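Local coordinates for Serine/threonine-protein kinase/endoribonuclease IRE1 (Saccharomyces cerevisiae, PDB 2BE1) that senses unfolded proteins in the endoplasmic reticulum lumen through this lumenal domain, prompting auto-activation of a kinase/endoribonuclease that splices HAC1 precursor mRNA, at residues L7-A15 against A24-I33; T208-I216 against L225-I233. One frame throughout, in Å; residues are numbered along the deposited sequence.

Contact 1: L7-A15 against A24-I33; sequences LSLSDILIA and AVDRRNGHII
The β-hairpin formed by strands 8-17 and 22-26 pairs L13 with V25 as an antiparallel hydrogen-bonded pair: V25 N donates to L13 O over 2.9 Å, and the return bond from L13 N to V25 O is weak. I12 with D26 and I14 with A24 are the flanking non-hydrogen-bonded pairs, so I12, I14, A24 and D26 share one face while L13 and V25 lie on the other. On the first face, CD1 of I12 meets CD1 of I33 at 3.5 Å, the two side chains crossing at about a right angle. The strand bends at D11, whose O accepts R27 N at 2.8 Å. Just before it, S10 OG takes the I12 N-H in an ST turn. R27 leaves with CG anti to its own N (chi1 -151°) and runs extended to NE, which brings its guanidinium against L9, whose CD1 lies over one face, 3.6 Å from NH1. R28 is bent and meets D26 side-on: NE reaches the syn lone pair of OD2 at 3.3 Å, in the guanidinium plane, and NH1 bonds OD1 at 3.1 Å. OD2 also accepts R28 N, an Asx turn. D11 OD1 sits over the centre of the R28 guanidinium, so that salt bridge rests on charge alone. An alanine in place of D26 would probably leave R28 without its side-on carboxylate partner, with only the out-of-plane charge contact to D11 among the pairs described, and the turn without its Asx bond. Beyond the hairpin, strand 8-17 pairs with strand 245-254, to which L13 packs at L248, and strand 22-26 with strand 31-36; R27 forms salt bridges to D212 and D250.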
ATOM      1  N   LEU A   7      31.591  -9.961  -5.315  1.00 59.35           N
ATOM      2  CA  LEU A   7      30.784  -9.281  -6.356  1.00 56.83           C
ATOM      3  C   LEU A   7      31.605  -8.134  -6.926  1.00 55.44           C
ATOM      4  O   LEU A   7      32.060  -7.309  -6.131  1.00 55.50           O
ATOM      5  CB  LEU A   7      29.467  -8.736  -5.783  1.00 56.93           C
ATOM      6  CG  LEU A   7      28.094  -9.434  -5.990  1.00 56.92           C
ATOM      7  CD1 LEU A   7      28.196 -10.919  -6.192  1.00 56.43           C
ATOM      8  CD2 LEU A   7      27.082  -9.156  -4.866  1.00 56.22           C
ATOM      9  N   SER A   8      31.827  -8.072  -8.254  1.00 53.20           N
ATOM     10  CA  SER A   8      32.506  -6.883  -8.856  1.00 51.56           C
ATOM     11  C   SER A   8      31.695  -5.651  -8.627  1.00 49.51           C
ATOM     12  O   SER A   8      30.482  -5.682  -8.773  1.00 49.84           O
ATOM     13  CB  SER A   8      32.647  -6.932 -10.374  1.00 51.73           C
ATOM     14  OG  SER A   8      33.283  -8.092 -10.793  1.00 54.35           O
ATOM     15  N   LEU A   9      32.344  -4.561  -8.283  1.00 46.51           N
ATOM     16  CA  LEU A   9      31.649  -3.336  -8.351  1.00 43.92           C
ATOM     17  C   LEU A   9      31.765  -2.936  -9.806  1.00 43.18           C
ATOM     18  O   LEU A   9      32.821  -2.799 -10.343  1.00 43.37           O
ATOM     19  CB  LEU A   9      32.252  -2.352  -7.378  1.00 43.26           C
ATOM     20  CG  LEU A   9      31.867  -0.885  -7.325  1.00 41.04           C
ATOM     21  CD1 LEU A   9      30.384  -0.630  -7.241  1.00 41.54           C
ATOM     22  CD2 LEU A   9      32.497  -0.413  -6.087  1.00 39.83           C
ATOM     23  N   SER A  10      30.648  -2.820 -10.470  1.00 42.60           N
ATOM     24  CA  SER A  10      30.628  -2.398 -11.833  1.00 42.44           C
ATOM     25  C   SER A  10      31.069  -0.954 -11.963  1.00 42.27           C
ATOM     26  O   SER A  10      31.112  -0.195 -10.993  1.00 42.72           O
ATOM     27  CB  SER A  10      29.202  -2.543 -12.344  1.00 42.74           C
ATOM     28  OG  SER A  10      29.061  -2.083 -13.668  1.00 44.09           O
ATOM     29  N   ASP A  11      31.387  -0.569 -13.181  1.00 41.79           N
ATOM     30  CA  ASP A  11      31.725   0.801 -13.466  1.00 41.50           C
ATOM     31  C   ASP A  11      30.518   1.644 -13.768  1.00 39.95           C
ATOM     32  O   ASP A  11      30.596   2.860 -13.860  1.00 39.71           O
ATOM     33  CB  ASP A  11      32.632   0.810 -14.656  1.00 42.94           C
ATOM     34  CG  ASP A  11      34.039   0.709 -14.255  1.00 46.60           C
ATOM     35  OD1 ASP A  11      34.894   0.533 -15.153  1.00 48.12           O
ATOM     36  OD2 ASP A  11      34.263   0.819 -13.021  1.00 50.96           O
ATOM     37  N   ILE A  12      29.393   0.989 -13.961  1.00 37.95           N
ATOM     38  CA  ILE A  12      28.182   1.706 -14.186  1.00 36.17           C
ATOM     39  C   ILE A  12      27.607   2.112 -12.858  1.00 35.25           C
ATOM     40  O   ILE A  12      27.784   1.425 -11.852  1.00 35.53           O
ATOM     41  CB  ILE A  12      27.153   0.864 -14.889  1.00 36.22           C
ATOM     42  CG1 ILE A  12      27.778   0.120 -16.068  1.00 36.48           C
ATOM     43  CG2 ILE A  12      26.015   1.744 -15.365  1.00 36.32           C
ATOM     44  CD1 ILE A  12      28.596   0.994 -16.989  1.00 37.52           C
ATOM     45  N   LEU A  13      26.918   3.241 -12.866  1.00 33.58           N
ATOM     46  CA  LEU A  13      26.292   3.788 -11.700  1.00 31.80           C
ATOM     47  C   LEU A  13      25.011   4.284 -12.274  1.00 30.79           C
ATOM     48  O   LEU A  13      24.963   4.707 -13.435  1.00 31.11           O
ATOM     49  CB  LEU A  13      27.073   4.989 -11.212  1.00 32.02           C
ATOM     50  CG  LEU A  13      27.118   5.386  -9.742  1.00 32.17           C
ATOM     51  CD1 LEU A  13      28.248   6.359  -9.560  1.00 32.50           C
ATOM     52  CD2 LEU A  13      25.882   6.095  -9.386  1.00 35.09           C
ATOM     53  N   ILE A  14      23.972   4.260 -11.457  1.00 28.75           N
ATOM     54  CA  ILE A  14      22.701   4.657 -11.931  1.00 26.55           C
ATOM     55  C   ILE A  14      22.088   5.774 -11.129  1.00 25.90           C
ATOM     56  O   ILE A  14      21.961   5.685  -9.870  1.00 25.52           O
ATOM     57  CB  ILE A  14      21.855   3.485 -12.028  1.00 25.90           C
ATOM     58  CG1 ILE A  14      22.123   2.942 -13.383  1.00 25.98           C
ATOM     59  CG2 ILE A  14      20.421   3.854 -12.003  1.00 26.26           C
ATOM     60  CD1 ILE A  14      21.441   1.631 -13.545  1.00 28.74           C
ATOM     61  N   ALA A  15      21.707   6.805 -11.896  1.00 24.61           N
ATOM     62  CA  ALA A  15      21.211   8.029 -11.380  1.00 23.74           C
ATOM     63  C   ALA A  15      19.815   8.189 -11.783  1.00 23.98           C
ATOM     64  O   ALA A  15      19.461   7.875 -12.932  1.00 23.85           O
ATOM     65  CB  ALA A  15      21.950   9.096 -11.939  1.00 23.53           C
ATOM     66  N   ALA A  24      22.460   6.153 -16.778  1.00 28.37           N
ATOM     67  CA  ALA A  24      23.630   5.369 -16.376  1.00 28.40           C
ATOM     68  C   ALA A  24      24.835   6.245 -16.589  1.00 28.39           C
ATOM     69  O   ALA A  24      25.160   6.581 -17.744  1.00 28.25           O
ATOM     70  CB  ALA A  24      23.779   4.151 -17.209  1.00 28.30           C
ATOM     71  N   VAL A  25      25.452   6.646 -15.472  1.00 28.30           N
ATOM     72  CA  VAL A  25      26.686   7.452 -15.490  1.00 28.16           C
ATOM     73  C   VAL A  25      27.895   6.537 -15.203  1.00 28.40           C
ATOM     74  O   VAL A  25      27.782   5.594 -14.395  1.00 27.48           O
ATOM     75  CB  VAL A  25      26.623   8.726 -14.563  1.00 27.22           C
ATOM     76  CG1 VAL A  25      25.964   8.413 -13.308  1.00 28.45           C
ATOM     77  CG2 VAL A  25      27.997   9.197 -14.253  1.00 26.77           C
ATOM     78  N   ASP A  26      29.010   6.809 -15.899  1.00 29.01           N
ATOM     79  CA  ASP A  26      30.245   6.054 -15.744  1.00 29.89           C
ATOM     80  C   ASP A  26      30.995   6.501 -14.524  1.00 30.20           C
ATOM     81  O   ASP A  26      31.611   7.552 -14.516  1.00 30.79           O
ATOM     82  CB  ASP A  26      31.141   6.224 -16.973  1.00 30.01           C
ATOM     83  CG  ASP A  26      32.528   5.596 -16.801  1.00 31.65           C
ATOM     84  OD1 ASP A  26      33.365   5.808 -17.678  1.00 32.95           O
ATOM     85  OD2 ASP A  26      32.807   4.905 -15.808  1.00 32.37           O
ATOM     86  N   ARG A  27      30.968   5.654 -13.517  1.00 30.47           N
ATOM     87  CA  ARG A  27      31.715   5.811 -12.278  1.00 31.05           C
ATOM     88  C   ARG A  27      33.147   6.357 -12.375  1.00 31.71           C
ATOM     89  O   ARG A  27      33.714   6.828 -11.387  1.00 31.68           O
ATOM     90  CB  ARG A  27      31.788   4.440 -11.612  1.00 31.22           C
ATOM     91  CG  ARG A  27      31.877   4.509 -10.127  1.00 30.77           C
ATOM     92  CD  ARG A  27      32.052   3.178  -9.497  1.00 28.63           C
ATOM     93  NE  ARG A  27      32.090   3.317  -8.048  1.00 27.64           N
ATOM     94  CZ  ARG A  27      31.006   3.158  -7.272  1.00 29.99           C
ATOM     95  NH1 ARG A  27      29.820   2.871  -7.839  1.00 29.64           N
ATOM     96  NH2 ARG A  27      31.076   3.265  -5.918  1.00 31.58           N
ATOM     97  N   ARG A  28      33.760   6.297 -13.538  1.00 32.87           N
ATOM     98  CA  ARG A  28      35.157   6.663 -13.546  1.00 34.44           C
ATOM     99  C   ARG A  28      35.434   8.087 -13.856  1.00 34.34           C
ATOM    100  O   ARG A  28      36.512   8.572 -13.572  1.00 34.21           O
ATOM    101  CB  ARG A  28      35.990   5.762 -14.413  1.00 35.27           C
ATOM    102  CG  ARG A  28      36.563   4.574 -13.608  1.00 38.79           C
ATOM    103  CD  ARG A  28      36.754   3.396 -14.545  1.00 44.04           C
ATOM    104  NE  ARG A  28      35.757   3.474 -15.615  1.00 46.59           N
ATOM    105  CZ  ARG A  28      35.870   2.930 -16.822  1.00 48.66           C
ATOM    106  NH1 ARG A  28      34.876   3.123 -17.679  1.00 50.52           N
ATOM    107  NH2 ARG A  28      36.944   2.211 -17.178  1.00 49.14           N
ATOM    108  N   ASN A  29      34.445   8.764 -14.409  1.00 34.30           N
ATOM    109  CA  ASN A  29      34.638  10.116 -14.830  1.00 33.70           C
ATOM    110  C   ASN A  29      33.369  10.939 -14.724  1.00 34.21           C
ATOM    111  O   ASN A  29      33.409  12.154 -14.870  1.00 34.76           O
ATOM    112  CB  ASN A  29      35.075  10.066 -16.260  1.00 33.02           C
ATOM    113  CG  ASN A  29      34.223   9.169 -17.063  1.00 32.73           C
ATOM    114  OD1 ASN A  29      33.071   8.924 -16.738  1.00 34.26           O
ATOM    115  ND2 ASN A  29      34.765   8.678 -18.137  1.00 32.09           N
ATOM    116  N   GLY A  30      32.231  10.284 -14.492  1.00 34.31           N
ATOM    117  CA  GLY A  30      30.923  10.978 -14.480  1.00 33.72           C
ATOM    118  C   GLY A  30      30.354  11.258 -15.868  1.00 33.57           C
ATOM    119  O   GLY A  30      29.519  12.143 -16.033  1.00 33.24           O
ATOM    120  N   HIS A  31      30.836  10.509 -16.855  1.00 33.15           N
ATOM    121  CA  HIS A  31      30.309  10.498 -18.190  1.00 33.17           C
ATOM    122  C   HIS A  31      28.890   9.933 -18.213  1.00 32.90           C
ATOM    123  O   HIS A  31      28.599   8.906 -17.583  1.00 32.35           O
ATOM    124  CB  HIS A  31      31.216   9.621 -19.044  1.00 33.71           C
ATOM    125  CG  HIS A  31      32.358  10.358 -19.655  1.00 36.13           C
ATOM    126  ND1 HIS A  31      33.032  11.372 -18.998  1.00 39.96           N
ATOM    127  CD2 HIS A  31      32.947  10.247 -20.872  1.00 38.78           C
ATOM    128  CE1 HIS A  31      33.981  11.863 -19.783  1.00 39.03           C
ATOM    129  NE2 HIS A  31      33.942  11.206 -20.928  1.00 39.63           N
ATOM    130  N   ILE A  32      28.024  10.589 -18.980  1.00 32.75           N
ATOM    131  CA  ILE A  32      26.634  10.178 -19.088  1.00 32.87           C
ATOM    132  C   ILE A  32      26.461   9.106 -20.180  1.00 33.35           C
ATOM    133  O   ILE A  32      26.149   9.397 -21.321  1.00 33.50           O
ATOM    134  CB  ILE A  32      25.690  11.418 -19.217  1.00 32.25           C
ATOM    135  CG1 ILE A  32      25.690  12.159 -17.897  1.00 31.69           C
ATOM    136  CG2 ILE A  32      24.278  11.028 -19.540  1.00 32.03           C
ATOM    137  CD1 ILE A  32      25.010  13.447 -17.907  1.00 32.79           C
ATOM    138  N   ILE A  33      26.671   7.855 -19.826  1.00 33.86           N
ATOM    139  CA  ILE A  33      26.507   6.765 -20.802  1.00 34.77           C
ATOM    140  C   ILE A  33      25.127   6.684 -21.553  1.00 35.40           C
ATOM    141  O   ILE A  33      25.075   6.262 -22.708  1.00 35.18           O
ATOM    142  CB  ILE A  33      26.805   5.388 -20.140  1.00 34.80           C
ATOM    143  CG1 ILE A  33      27.992   5.484 -19.161  1.00 35.18           C
ATOM    144  CG2 ILE A  33      27.012   4.294 -21.183  1.00 33.79           C
ATOM    145  CD1 ILE A  33      28.318   4.158 -18.471  1.00 35.34           C
TER

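Contact 2: T208-I216 against L225-I233; sequences TFSKDGMCI and LASDLDFRI
C215 and S227 meet where the loop that follows helix 201-204 becomes strand 216-219 and joins the antiparallel sheet beside strand 223-227. S227 N donates to C215 O at 2.9 Å, with an N-H...O angle of 162°. Next to it, I216 and A226 form an antiparallel non-hydrogen-bonded pair, their CB atoms 4.0 Å apart on the same face. Farther from the sheet the side chain of L229 bridges the loop. Its CB lies beside G213 O, while CG, set anti to the L229 backbone N (chi1 -155°), is 4.1 Å from that same oxygen. At the fork the two methyls part: CD1 reaches C215 CB at 3.6 Å and lies near its sulfur as well, and CD2 comes within 4.4 Å of CD1 on the F209 ring, a loose apolar touch. One leucine thus spans three residues of segment 208-216. M214 works on the other flank. Its chain bends at chi2 and chi3, which brings SD to 4.2 Å from A226 CB and places CE 4.1 Å from D228 CA. The D228 carboxylate is engaged within its own segment, where OD2 accepts F231 N in an Asx motif and OD1 accepts I233 N; OD1 also forms a salt bridge with R235. I216 and A226 both pack on W236 of strand 234-237. Across the two segments the chemistry is therefore largely apolar: no salt bridge is found between them, and the contact consists of one backbone hydrogen bond, which fixes the register at the sheet edge, the I216-A226 bridge, and apolar touches by L229 and M214.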
ATOM      1  N   THR A 208      27.973  -0.086   3.263  1.00 47.25           N
ATOM      2  CA  THR A 208      28.210   0.941   4.235  1.00 47.36           C
ATOM      3  C   THR A 208      29.074   2.131   3.716  1.00 47.43           C
ATOM      4  O   THR A 208      28.841   3.272   4.073  1.00 47.59           O
ATOM      5  CB  THR A 208      28.776   0.275   5.498  1.00 47.09           C
ATOM      6  OG1 THR A 208      28.720   1.229   6.549  1.00 48.15           O
ATOM      7  CG2 THR A 208      30.242  -0.304   5.287  1.00 45.44           C
ATOM      8  N   PHE A 209      30.050   1.854   2.868  1.00 47.47           N
ATOM      9  CA  PHE A 209      30.826   2.905   2.234  1.00 47.72           C
ATOM     10  C   PHE A 209      31.405   2.292   0.973  1.00 47.70           C
ATOM     11  O   PHE A 209      31.648   1.076   0.937  1.00 47.80           O
ATOM     12  CB  PHE A 209      31.941   3.433   3.152  1.00 47.86           C
ATOM     13  CG  PHE A 209      32.870   2.368   3.618  1.00 49.13           C
ATOM     14  CD1 PHE A 209      33.908   1.892   2.769  1.00 50.11           C
ATOM     15  CD2 PHE A 209      32.702   1.792   4.892  1.00 50.91           C
ATOM     16  CE1 PHE A 209      34.797   0.847   3.180  1.00 50.41           C
ATOM     17  CE2 PHE A 209      33.579   0.736   5.340  1.00 51.19           C
ATOM     18  CZ  PHE A 209      34.643   0.268   4.480  1.00 50.31           C
ATOM     19  N   SER A 210      31.620   3.126  -0.049  1.00 47.89           N
ATOM     20  CA  SER A 210      31.984   2.649  -1.388  1.00 48.01           C
ATOM     21  C   SER A 210      33.160   1.670  -1.343  1.00 47.73           C
ATOM     22  O   SER A 210      34.157   1.964  -0.718  1.00 47.36           O
ATOM     23  CB  SER A 210      32.262   3.831  -2.325  1.00 47.85           C
ATOM     24  OG  SER A 210      31.113   4.094  -3.113  1.00 48.42           O
ATOM     25  N   LYS A 211      33.012   0.496  -1.957  1.00 47.96           N
ATOM     26  CA  LYS A 211      34.083  -0.513  -1.989  1.00 48.37           C
ATOM     27  C   LYS A 211      35.223   0.022  -2.768  1.00 47.45           C
ATOM     28  O   LYS A 211      36.362  -0.252  -2.502  1.00 48.15           O
ATOM     29  CB  LYS A 211      33.635  -1.792  -2.681  1.00 49.30           C
ATOM     30  CG  LYS A 211      32.872  -2.787  -1.802  1.00 52.51           C
ATOM     31  CD  LYS A 211      33.231  -4.233  -2.260  1.00 57.48           C
ATOM     32  CE  LYS A 211      32.843  -5.299  -1.224  1.00 59.85           C
ATOM     33  NZ  LYS A 211      31.615  -4.861  -0.479  1.00 62.90           N
ATOM     34  N   ASP A 212      34.865   0.742  -3.801  1.00 46.84           N
ATOM     35  CA  ASP A 212      35.674   1.736  -4.477  1.00 45.71           C
ATOM     36  C   ASP A 212      36.326   2.698  -3.525  1.00 45.50           C
ATOM     37  O   ASP A 212      35.787   2.981  -2.477  1.00 46.33           O
ATOM     38  CB  ASP A 212      34.665   2.566  -5.229  1.00 45.19           C
ATOM     39  CG  ASP A 212      35.136   2.909  -6.495  1.00 43.74           C
ATOM     40  OD1 ASP A 212      36.343   2.769  -6.577  1.00 44.92           O
ATOM     41  OD2 ASP A 212      34.349   3.269  -7.375  1.00 42.80           O
ATOM     42  N   GLY A 213      37.429   3.300  -3.868  1.00 44.99           N
ATOM     43  CA  GLY A 213      37.780   4.460  -3.035  1.00 45.55           C
ATOM     44  C   GLY A 213      36.706   5.570  -3.093  1.00 45.45           C
ATOM     45  O   GLY A 213      36.404   6.249  -2.089  1.00 44.68           O
ATOM     46  N   MET A 214      36.139   5.705  -4.302  1.00 45.84           N
ATOM     47  CA  MET A 214      35.185   6.746  -4.719  1.00 45.79           C
ATOM     48  C   MET A 214      33.995   6.873  -3.802  1.00 44.93           C
ATOM     49  O   MET A 214      33.838   6.142  -2.803  1.00 45.95           O
ATOM     50  CB  MET A 214      34.660   6.520  -6.169  1.00 46.29           C
ATOM     51  CG  MET A 214      35.442   7.202  -7.298  1.00 48.90           C
ATOM     52  SD  MET A 214      36.209   8.766  -6.756  1.00 56.06           S
ATOM     53  CE  MET A 214      37.729   8.154  -5.946  1.00 55.44           C
ATOM     54  N   CYS A 215      33.107   7.770  -4.197  1.00 42.83           N
ATOM     55  CA  CYS A 215      32.131   8.264  -3.278  1.00 40.52           C
ATOM     56  C   CYS A 215      31.421   9.480  -3.949  1.00 37.65           C
ATOM     57  O   CYS A 215      31.981  10.593  -4.016  1.00 37.74           O
ATOM     58  CB  CYS A 215      32.944   8.652  -2.055  1.00 40.44           C
ATOM     59  SG  CYS A 215      32.112   9.844  -1.167  1.00 46.21           S
ATOM     60  N   ILE A 216      30.241   9.273  -4.520  1.00 33.56           N
ATOM     61  CA  ILE A 216      29.788  10.285  -5.428  1.00 29.64           C
ATOM     62  C   ILE A 216      28.454  10.797  -4.872  1.00 28.35           C
ATOM     63  O   ILE A 216      27.813  10.060  -4.158  1.00 27.47           O
ATOM     64  CB  ILE A 216      29.722   9.809  -6.889  1.00 28.98           C
ATOM     65  CG1 ILE A 216      28.302   9.533  -7.189  1.00 31.92           C
ATOM     66  CG2 ILE A 216      30.507   8.527  -7.217  1.00 25.08           C
ATOM     67  CD1 ILE A 216      27.915  10.067  -8.490  1.00 39.02           C
ATOM     68  N   LEU A 225      29.044  15.125  -8.208  1.00 24.74           N
ATOM     69  CA  LEU A 225      30.398  15.329  -7.763  1.00 24.83           C
ATOM     70  C   LEU A 225      30.871  14.070  -7.040  1.00 25.71           C
ATOM     71  O   LEU A 225      30.209  13.614  -6.129  1.00 25.74           O
ATOM     72  CB  LEU A 225      30.439  16.532  -6.837  1.00 24.10           C
ATOM     73  CG  LEU A 225      31.658  16.606  -5.933  1.00 23.36           C
ATOM     74  CD1 LEU A 225      32.851  16.978  -6.767  1.00 22.32           C
ATOM     75  CD2 LEU A 225      31.459  17.679  -4.880  1.00 23.99           C
ATOM     76  N   ALA A 226      32.008  13.527  -7.490  1.00 27.45           N
ATOM     77  CA  ALA A 226      32.744  12.379  -6.891  1.00 28.71           C
ATOM     78  C   ALA A 226      33.950  12.854  -6.145  1.00 30.28           C
ATOM     79  O   ALA A 226      34.814  13.539  -6.702  1.00 30.81           O
ATOM     80  CB  ALA A 226      33.225  11.436  -7.944  1.00 27.45           C
ATOM     81  N   SER A 227      34.049  12.459  -4.893  1.00 32.12           N
ATOM     82  CA  SER A 227      35.262  12.729  -4.153  1.00 33.69           C
ATOM     83  C   SER A 227      35.889  11.456  -3.542  1.00 34.88           C
ATOM     84  O   SER A 227      35.226  10.407  -3.374  1.00 34.51           O
ATOM     85  CB  SER A 227      34.937  13.724  -3.071  1.00 33.52           C
ATOM     86  OG  SER A 227      33.925  13.158  -2.259  1.00 33.21           O
ATOM     87  N   ASP A 228      37.170  11.563  -3.197  1.00 36.48           N
ATOM     88  CA  ASP A 228      37.852  10.450  -2.558  1.00 38.47           C
ATOM     89  C   ASP A 228      37.380  10.324  -1.143  1.00 39.37           C
ATOM     90  O   ASP A 228      36.922  11.300  -0.515  1.00 38.78           O
ATOM     91  CB  ASP A 228      39.381  10.568  -2.609  1.00 38.72           C
ATOM     92  CG  ASP A 228      39.958  11.294  -1.417  1.00 40.48           C
ATOM     93  OD1 ASP A 228      39.663  12.500  -1.234  1.00 42.20           O
ATOM     94  OD2 ASP A 228      40.727  10.648  -0.678  1.00 41.85           O
ATOM     95  N   LEU A 229      37.507   9.098  -0.646  1.00 41.05           N
ATOM     96  CA  LEU A 229      36.947   8.781   0.637  1.00 42.41           C
ATOM     97  C   LEU A 229      37.856   9.197   1.797  1.00 43.70           C
ATOM     98  O   LEU A 229      37.376   9.722   2.830  1.00 43.73           O
ATOM     99  CB  LEU A 229      36.577   7.322   0.702  1.00 41.72           C
ATOM    100  CG  LEU A 229      35.491   7.262   1.758  1.00 41.78           C
ATOM    101  CD1 LEU A 229      34.111   7.425   1.087  1.00 42.26           C
ATOM    102  CD2 LEU A 229      35.591   5.996   2.627  1.00 41.34           C
ATOM    103  N   ASP A 230      39.158   8.982   1.605  1.00 44.83           N
ATOM    104  CA  ASP A 230      40.179   9.273   2.602  1.00 46.17           C
ATOM    105  C   ASP A 230      40.116  10.664   3.125  1.00 45.06           C
ATOM    106  O   ASP A 230      39.759  10.853   4.260  1.00 45.39           O
ATOM    107  CB  ASP A 230      41.548   9.112   1.985  1.00 47.98           C
ATOM    108  CG  ASP A 230      42.113   7.700   2.131  1.00 52.57           C
ATOM    109  OD1 ASP A 230      43.333   7.552   1.838  1.00 56.39           O
ATOM    110  OD2 ASP A 230      41.368   6.764   2.535  1.00 57.10           O
ATOM    111  N   PHE A 231      40.503  11.622   2.285  1.00 44.09           N
ATOM    112  CA  PHE A 231      40.359  13.067   2.566  1.00 43.11           C
ATOM    113  C   PHE A 231      39.450  13.885   1.641  1.00 41.76           C
ATOM    114  O   PHE A 231      39.903  14.781   0.992  1.00 41.77           O
ATOM    115  CB  PHE A 231      41.714  13.763   2.637  1.00 43.39           C
ATOM    116  CG  PHE A 231      42.898  12.915   2.215  1.00 43.33           C
ATOM    117  CD1 PHE A 231      43.966  12.717   3.114  1.00 42.07           C
ATOM    118  CD2 PHE A 231      42.985  12.373   0.929  1.00 42.70           C
ATOM    119  CE1 PHE A 231      45.054  11.974   2.756  1.00 40.43           C
ATOM    120  CE2 PHE A 231      44.092  11.617   0.564  1.00 41.91           C
ATOM    121  CZ  PHE A 231      45.115  11.419   1.478  1.00 41.35           C
ATOM    122  N   ARG A 232      38.184  13.520   1.576  1.00 40.28           N
ATOM    123  CA  ARG A 232      37.162  14.247   0.881  1.00 39.30           C
ATOM    124  C   ARG A 232      37.624  15.271  -0.169  1.00 36.72           C
ATOM    125  O   ARG A 232      37.418  16.469   0.015  1.00 37.20           O
ATOM    126  CB  ARG A 232      36.331  14.957   1.944  1.00 41.16           C
ATOM    127  CG  ARG A 232      35.823  14.043   3.049  1.00 46.10           C
ATOM    128  CD  ARG A 232      35.187  12.852   2.412  1.00 55.65           C
ATOM    129  NE  ARG A 232      33.822  13.156   1.941  1.00 63.38           N
ATOM    130  CZ  ARG A 232      32.978  12.253   1.409  1.00 66.26           C
ATOM    131  NH1 ARG A 232      33.384  10.982   1.246  1.00 67.60           N
ATOM    132  NH2 ARG A 232      31.735  12.614   1.033  1.00 65.80           N
ATOM    133  N   ILE A 233      38.242  14.824  -1.263  1.00 33.09           N
ATOM    134  CA  ILE A 233      38.680  15.754  -2.310  1.00 29.10           C
ATOM    135  C   ILE A 233      38.142  15.391  -3.682  1.00 28.57           C
ATOM    136  O   ILE A 233      38.244  14.214  -4.087  1.00 28.32           O
ATOM    137  CB  ILE A 233      40.182  15.895  -2.392  1.00 28.20           C
ATOM    138  CG1 ILE A 233      40.684  16.824  -1.293  1.00 25.44           C
ATOM    139  CG2 ILE A 233      40.573  16.512  -3.724  1.00 26.83           C
ATOM    140  CD1 ILE A 233      42.043  16.492  -0.758  1.00 20.60           C
TER

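In the fold
Contact 1 comes first along the chain and closes before contact 2 opens; their centres are about 14 Å apart, on the same side of the chain's centre. They belong to different antiparallel sheets of the lumenal domain: strands 8-17, 22-26 and 31-36, on which contact 1 lies, to the five-stranded one, residues 216 and 225-227 to the three-stranded one made by strands 216-219, 223-227 and 234-237. The seam between them is mixed. D212 of contact 2 is the salt-bridge mate of R27 NE, L9 packs on K211, and I216 touches L13, while W236 donates to R27 O. Residues far apart in sequence thus tie the N-terminal hairpin to the later sheet within one compact domain.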